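Local coordinates for protein Abbfa_003403 (Acinetobacter baumannii, PDB 4ZXH) that probably assembles a peptide product without the ribosome, as a four-domain synthetase with condensation, adenylation, peptidyl carrier and thioesterase domains, at residues Leu14-Ile19 with Glu83-Asp88; Thr115-Asp120 with Arg128-Glu133. One frame throughout, in Å; residues are numbered along the deposited sequence.

Contact 1 of 2, residues Leu14-Ile19 with Glu83-Asp88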
# COMPACT_ATOMS: atom_id res chain seq x y z
N LEU A 14 24.02 -9.85 -35.50
CA LEU A 14 23.87 -9.41 -36.89
C LEU A 14 23.56 -7.92 -37.01
O LEU A 14 24.19 -7.22 -37.79
CB LEU A 14 22.77 -10.21 -37.60
CG LEU A 14 23.11 -11.60 -38.13
CD1 LEU A 14 21.88 -12.22 -38.79
CD2 LEU A 14 24.24 -11.50 -39.10
N SER A 15 22.57 -7.45 -36.24
CA SER A 15 22.22 -6.03 -36.26
C SER A 15 21.56 -5.55 -34.95
O SER A 15 21.03 -6.35 -34.18
CB SER A 15 21.28 -5.72 -37.44
OG SER A 15 20.11 -6.51 -37.39
N ARG A 16 21.61 -4.24 -34.72
CA ARG A 16 21.05 -3.59 -33.52
C ARG A 16 19.86 -2.69 -33.85
O ARG A 16 19.95 -1.86 -34.74
CB ARG A 16 22.12 -2.77 -32.81
CG ARG A 16 23.36 -3.58 -32.44
CD ARG A 16 24.28 -2.87 -31.44
NE ARG A 16 25.22 -3.83 -30.87
CZ ARG A 16 25.10 -4.35 -29.66
NH1 ARG A 16 24.10 -3.97 -28.88
NH2 ARG A 16 25.99 -5.24 -29.21
N HIS A 17 18.76 -2.84 -33.14
CA HIS A 17 17.60 -1.98 -33.37
C HIS A 17 16.97 -1.45 -32.08
O HIS A 17 17.34 -1.85 -30.97
CB HIS A 17 16.56 -2.74 -34.18
CG HIS A 17 17.13 -3.41 -35.38
ND1 HIS A 17 17.41 -2.73 -36.55
CD2 HIS A 17 17.54 -4.69 -35.58
CE1 HIS A 17 17.93 -3.57 -37.42
NE2 HIS A 17 18.03 -4.76 -36.86
N ALA A 18 16.03 -0.53 -32.25
CA ALA A 18 15.24 -0.04 -31.14
C ALA A 18 14.13 -1.02 -30.82
O ALA A 18 13.79 -1.86 -31.65
CB ALA A 18 14.68 1.32 -31.46
N ILE A 19 13.56 -0.93 -29.62
CA ILE A 19 12.30 -1.63 -29.35
C ILE A 19 11.18 -0.64 -29.62
O ILE A 19 11.43 0.57 -29.70
CB ILE A 19 12.19 -2.18 -27.91
CG1 ILE A 19 12.23 -1.04 -26.89
CG2 ILE A 19 13.32 -3.12 -27.59
CD1 ILE A 19 11.80 -1.49 -25.49
N GLU A 83 17.52 -2.02 -26.39
CA GLU A 83 17.73 -2.44 -27.78
C GLU A 83 17.12 -3.82 -28.09
O GLU A 83 16.84 -4.60 -27.19
CB GLU A 83 19.22 -2.46 -28.11
CG GLU A 83 19.84 -1.10 -28.43
CD GLU A 83 21.33 -1.20 -28.77
OE1 GLU A 83 22.02 -2.04 -28.16
OE2 GLU A 83 21.80 -0.45 -29.67
N GLN A 84 16.89 -4.08 -29.38
CA GLN A 84 16.65 -5.44 -29.89
C GLN A 84 17.86 -5.86 -30.69
O GLN A 84 18.27 -5.16 -31.62
CB GLN A 84 15.43 -5.50 -30.81
CG GLN A 84 14.11 -5.44 -30.14
CD GLN A 84 12.97 -5.53 -31.12
OE1 GLN A 84 12.17 -6.45 -31.07
NE2 GLN A 84 12.87 -4.55 -32.02
N LEU A 85 18.43 -7.01 -30.36
CA LEU A 85 19.52 -7.55 -31.17
C LEU A 85 19.03 -8.77 -31.96
O LEU A 85 18.40 -9.67 -31.40
CB LEU A 85 20.70 -7.93 -30.29
CG LEU A 85 21.27 -6.94 -29.28
CD1 LEU A 85 22.53 -7.51 -28.64
CD2 LEU A 85 21.55 -5.57 -29.90
N ILE A 86 19.30 -8.80 -33.26
CA ILE A 86 19.11 -10.01 -34.05
C ILE A 86 20.41 -10.82 -34.10
O ILE A 86 21.37 -10.42 -34.76
CB ILE A 86 18.64 -9.72 -35.48
CG1 ILE A 86 17.23 -9.12 -35.49
CG2 ILE A 86 18.62 -11.00 -36.29
CD1 ILE A 86 16.84 -8.50 -36.81
N TRP A 87 20.45 -11.94 -33.39
CA TRP A 87 21.60 -12.83 -33.41
C TRP A 87 21.60 -13.68 -34.67
O TRP A 87 20.54 -14.07 -35.15
CB TRP A 87 21.58 -13.74 -32.18
CG TRP A 87 21.72 -13.00 -30.90
CD1 TRP A 87 20.72 -12.45 -30.16
CD2 TRP A 87 22.94 -12.70 -30.22
NE1 TRP A 87 21.24 -11.83 -29.04
CE2 TRP A 87 22.61 -11.97 -29.06
CE3 TRP A 87 24.28 -12.99 -30.47
CZ2 TRP A 87 23.56 -11.53 -28.16
CZ3 TRP A 87 25.23 -12.54 -29.57
CH2 TRP A 87 24.87 -11.82 -28.43
N ASP A 88 22.77 -13.99 -35.21
CA ASP A 88 22.84 -14.82 -36.41
C ASP A 88 22.29 -16.22 -36.13
O ASP A 88 21.80 -16.90 -37.03
CB ASP A 88 24.27 -14.91 -36.95
CG ASP A 88 25.21 -15.63 -35.99
OD1 ASP A 88 24.92 -15.71 -34.78
OD2 ASP A 88 26.27 -16.11 -36.46
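Strands 14-18 and 83-87 run antiparallel, their short axes 152° apart, with S15 facing I86 and H17 facing Q84 as hydrogen-bonded pairs and R16 facing L85 as the non-hydrogen-bonded pair between them. A classic beta bulge opens the pairing: L14 and S15 both sit against I86, whose O accepts from L14 N at 2.8 Å while its N donates to S15 O. On the face carrying S15, H17, Q84 and I86, S15 OG and H17 NE2 share a hydrogen bond of 2.8 Å, and CD1 of I86 packs against both polar atoms. H17 ND1 bonds to D185, so the imidazole is held at both nitrogens; D185 also accepts from A18 N. V181 of helix 179-187 covers H17 and I86. Q84, its chain extended beyond CG, brings NE2 to A18 O in the carbonyl plane, on a lone pair, at 2.9 Å; its OE1 is taken by Q23. I19 lays CG2 against Q84 CG. R16 projects from the other face, its chain extended from CG to NE beside L85. L85 CD2 lies over one face of the guanidinium, while E83 OE1 meets NH1 at the edge, 2.9 Å away, in a salt bridge bent to 131° at the hydrogen. At the bulge end, L14 CG rests on D88 CB at 3.7 Å. This pairing forms one side of a three-stranded antiparallel sheet in the condensation domain, with two chemically different faces: one fixes a histidine through serine and aspartate, the other sets an ion pair against leucine, whose charges probably offset each other.

Contact 2 of 2, residues Thr115-Asp120 with Arg128-Glu133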
# COMPACT_ATOMS: atom_id res chain seq x y z
N THR A 115 5.97 -23.99 -17.71
CA THR A 115 5.84 -22.86 -18.63
C THR A 115 5.85 -21.50 -17.93
O THR A 115 6.04 -20.49 -18.59
CB THR A 115 4.54 -22.97 -19.48
OG1 THR A 115 3.38 -22.86 -18.64
CG2 THR A 115 4.49 -24.29 -20.26
N LYS A 116 5.65 -21.47 -16.62
CA LYS A 116 5.75 -20.22 -15.85
C LYS A 116 7.17 -19.85 -15.42
O LYS A 116 7.37 -18.85 -14.72
CB LYS A 116 4.86 -20.28 -14.61
CG LYS A 116 3.47 -19.77 -14.88
CD LYS A 116 2.44 -20.25 -13.87
CE LYS A 116 1.06 -20.06 -14.52
NZ LYS A 116 -0.07 -20.47 -13.63
N GLN A 117 8.16 -20.65 -15.80
CA GLN A 117 9.54 -20.29 -15.47
C GLN A 117 9.80 -19.01 -16.23
O GLN A 117 9.35 -18.84 -17.36
CB GLN A 117 10.51 -21.41 -15.84
CG GLN A 117 10.44 -22.61 -14.88
CD GLN A 117 10.78 -23.97 -15.52
OE1 GLN A 117 10.98 -24.11 -16.74
NE2 GLN A 117 10.82 -25.00 -14.68
N PRO A 118 10.44 -18.06 -15.57
CA PRO A 118 10.50 -16.69 -16.09
C PRO A 118 11.57 -16.55 -17.15
O PRO A 118 12.48 -17.36 -17.14
CB PRO A 118 10.84 -15.85 -14.84
CG PRO A 118 11.63 -16.77 -14.00
CD PRO A 118 11.04 -18.16 -14.23
N PHE A 119 11.45 -15.55 -18.02
CA PHE A 119 12.49 -15.27 -19.00
C PHE A 119 13.39 -14.12 -18.53
O PHE A 119 12.93 -13.22 -17.84
CB PHE A 119 11.88 -14.89 -20.35
CG PHE A 119 11.20 -16.03 -21.07
CD1 PHE A 119 11.88 -16.75 -22.05
CD2 PHE A 119 9.87 -16.34 -20.81
CE1 PHE A 119 11.26 -17.78 -22.72
CE2 PHE A 119 9.25 -17.37 -21.48
CZ PHE A 119 9.94 -18.09 -22.44
N ASP A 120 14.65 -14.15 -18.93
CA ASP A 120 15.53 -12.99 -18.89
C ASP A 120 15.56 -12.40 -20.30
O ASP A 120 16.15 -12.98 -21.22
CB ASP A 120 16.93 -13.40 -18.44
CG ASP A 120 17.88 -12.21 -18.28
OD1 ASP A 120 17.61 -11.10 -18.81
OD2 ASP A 120 18.90 -12.40 -17.59
N ARG A 128 10.55 -20.86 -25.53
CA ARG A 128 10.93 -22.22 -25.14
C ARG A 128 9.92 -23.22 -25.65
O ARG A 128 8.75 -22.90 -25.88
CB ARG A 128 11.01 -22.37 -23.64
CG ARG A 128 11.90 -21.41 -22.94
CD ARG A 128 12.07 -21.88 -21.52
NE ARG A 128 10.81 -21.95 -20.78
CZ ARG A 128 10.42 -21.03 -19.91
NH1 ARG A 128 11.19 -19.97 -19.69
NH2 ARG A 128 9.28 -21.17 -19.24
N ILE A 129 10.38 -24.46 -25.80
CA ILE A 129 9.50 -25.57 -26.11
C ILE A 129 9.63 -26.61 -25.02
O ILE A 129 10.75 -27.06 -24.74
CB ILE A 129 9.83 -26.20 -27.46
CG1 ILE A 129 9.68 -25.17 -28.57
CG2 ILE A 129 8.93 -27.41 -27.70
CD1 ILE A 129 10.36 -25.56 -29.85
N HIS A 130 8.52 -27.00 -24.40
CA HIS A 130 8.54 -28.00 -23.34
C HIS A 130 7.88 -29.28 -23.84
O HIS A 130 6.71 -29.24 -24.20
CB HIS A 130 7.81 -27.50 -22.10
CG HIS A 130 8.50 -26.38 -21.38
ND1 HIS A 130 9.36 -26.58 -20.32
CD2 HIS A 130 8.40 -25.03 -21.52
CE1 HIS A 130 9.79 -25.42 -19.87
NE2 HIS A 130 9.23 -24.46 -20.58
N CYS A 131 8.61 -30.39 -23.87
CA CYS A 131 8.04 -31.66 -24.36
C CYS A 131 7.91 -32.72 -23.29
O CYS A 131 8.75 -32.84 -22.41
CB CYS A 131 8.90 -32.23 -25.49
SG CYS A 131 9.27 -31.04 -26.76
N TYR A 132 6.85 -33.52 -23.39
CA TYR A 132 6.58 -34.56 -22.42
C TYR A 132 6.12 -35.82 -23.12
O TYR A 132 5.17 -35.79 -23.90
CB TYR A 132 5.52 -34.12 -21.44
CG TYR A 132 5.79 -32.79 -20.80
CD1 TYR A 132 6.42 -32.70 -19.56
CD2 TYR A 132 5.40 -31.61 -21.42
CE1 TYR A 132 6.66 -31.48 -18.97
CE2 TYR A 132 5.64 -30.39 -20.84
CZ TYR A 132 6.26 -30.33 -19.62
OH TYR A 132 6.49 -29.10 -19.08
N GLU A 133 6.79 -36.93 -22.84
CA GLU A 133 6.39 -38.22 -23.36
C GLU A 133 5.30 -38.82 -22.45
O GLU A 133 5.50 -38.95 -21.25
CB GLU A 133 7.61 -39.15 -23.46
CG GLU A 133 7.34 -40.54 -24.07
CD GLU A 133 8.61 -41.36 -24.26
OE1 GLU A 133 9.68 -40.97 -23.73
OE2 GLU A 133 8.54 -42.42 -24.94
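The guanidinium of R128 lies between two neighbours, with the F119 ring flat against one face and Q117 OE1 4.1 Å above the other, offset toward the rim; Q117 O sits in its plane at the edge. The F119 stack is nearly parallel, planes 13° apart, and NH1 stands 3.5 Å above the middle of the ring. CZ lies 4.4 Å from the ring centroid, an off-centre cation-pi contact. The bend at chi3 (-60°) turns the guanidinium back over the ring, which CG already touches, 3.7 Å from F119 CE1. At the edge, both terminal nitrogens converge end-on on Q117 O, NH2 at 3.0 Å and NH1 at 3.2 Å, each approaching from above the carbonyl plane. The third nitrogen, NE, donates to H130 NE2 at 3.0 Å, with 159° at the hydrogen, so the imidazole fixes the group's rotation. Q117 OE1 comes to the edge of that imidazole, 3.6 Å from CE1. N40 ND2 also donates to Q117 O and to T115 O. A buried arginine on strand 127-135 therefore pins the loop after helix 104-115, its charge probably eased by the aromatic face, the carbonyl and H130 NE2, which as acceptor probably carries no proton.

Both contacts belong to the condensation domain and follow one another along the chain without nesting or crossing. From the N terminus, strand 13-18 leads off; 63 intervening residues, including helices 21-32 and 56-67 and strand 40-49 of a separate six-stranded sheet, pass before 83-88 closes contact 1, making strand 13-18 an outer strand of a three-stranded antiparallel sheet whose middle strand is 81-87. The chain then returns to the six-stranded sheet at strand 94-98 and runs through helix 104-115. Contact 2 closes a short loop of seven residues, tying the end of that helix to strand 127-135, next to 94-98. The centres lie about 24 Å apart, the nearest atoms about 9 Å.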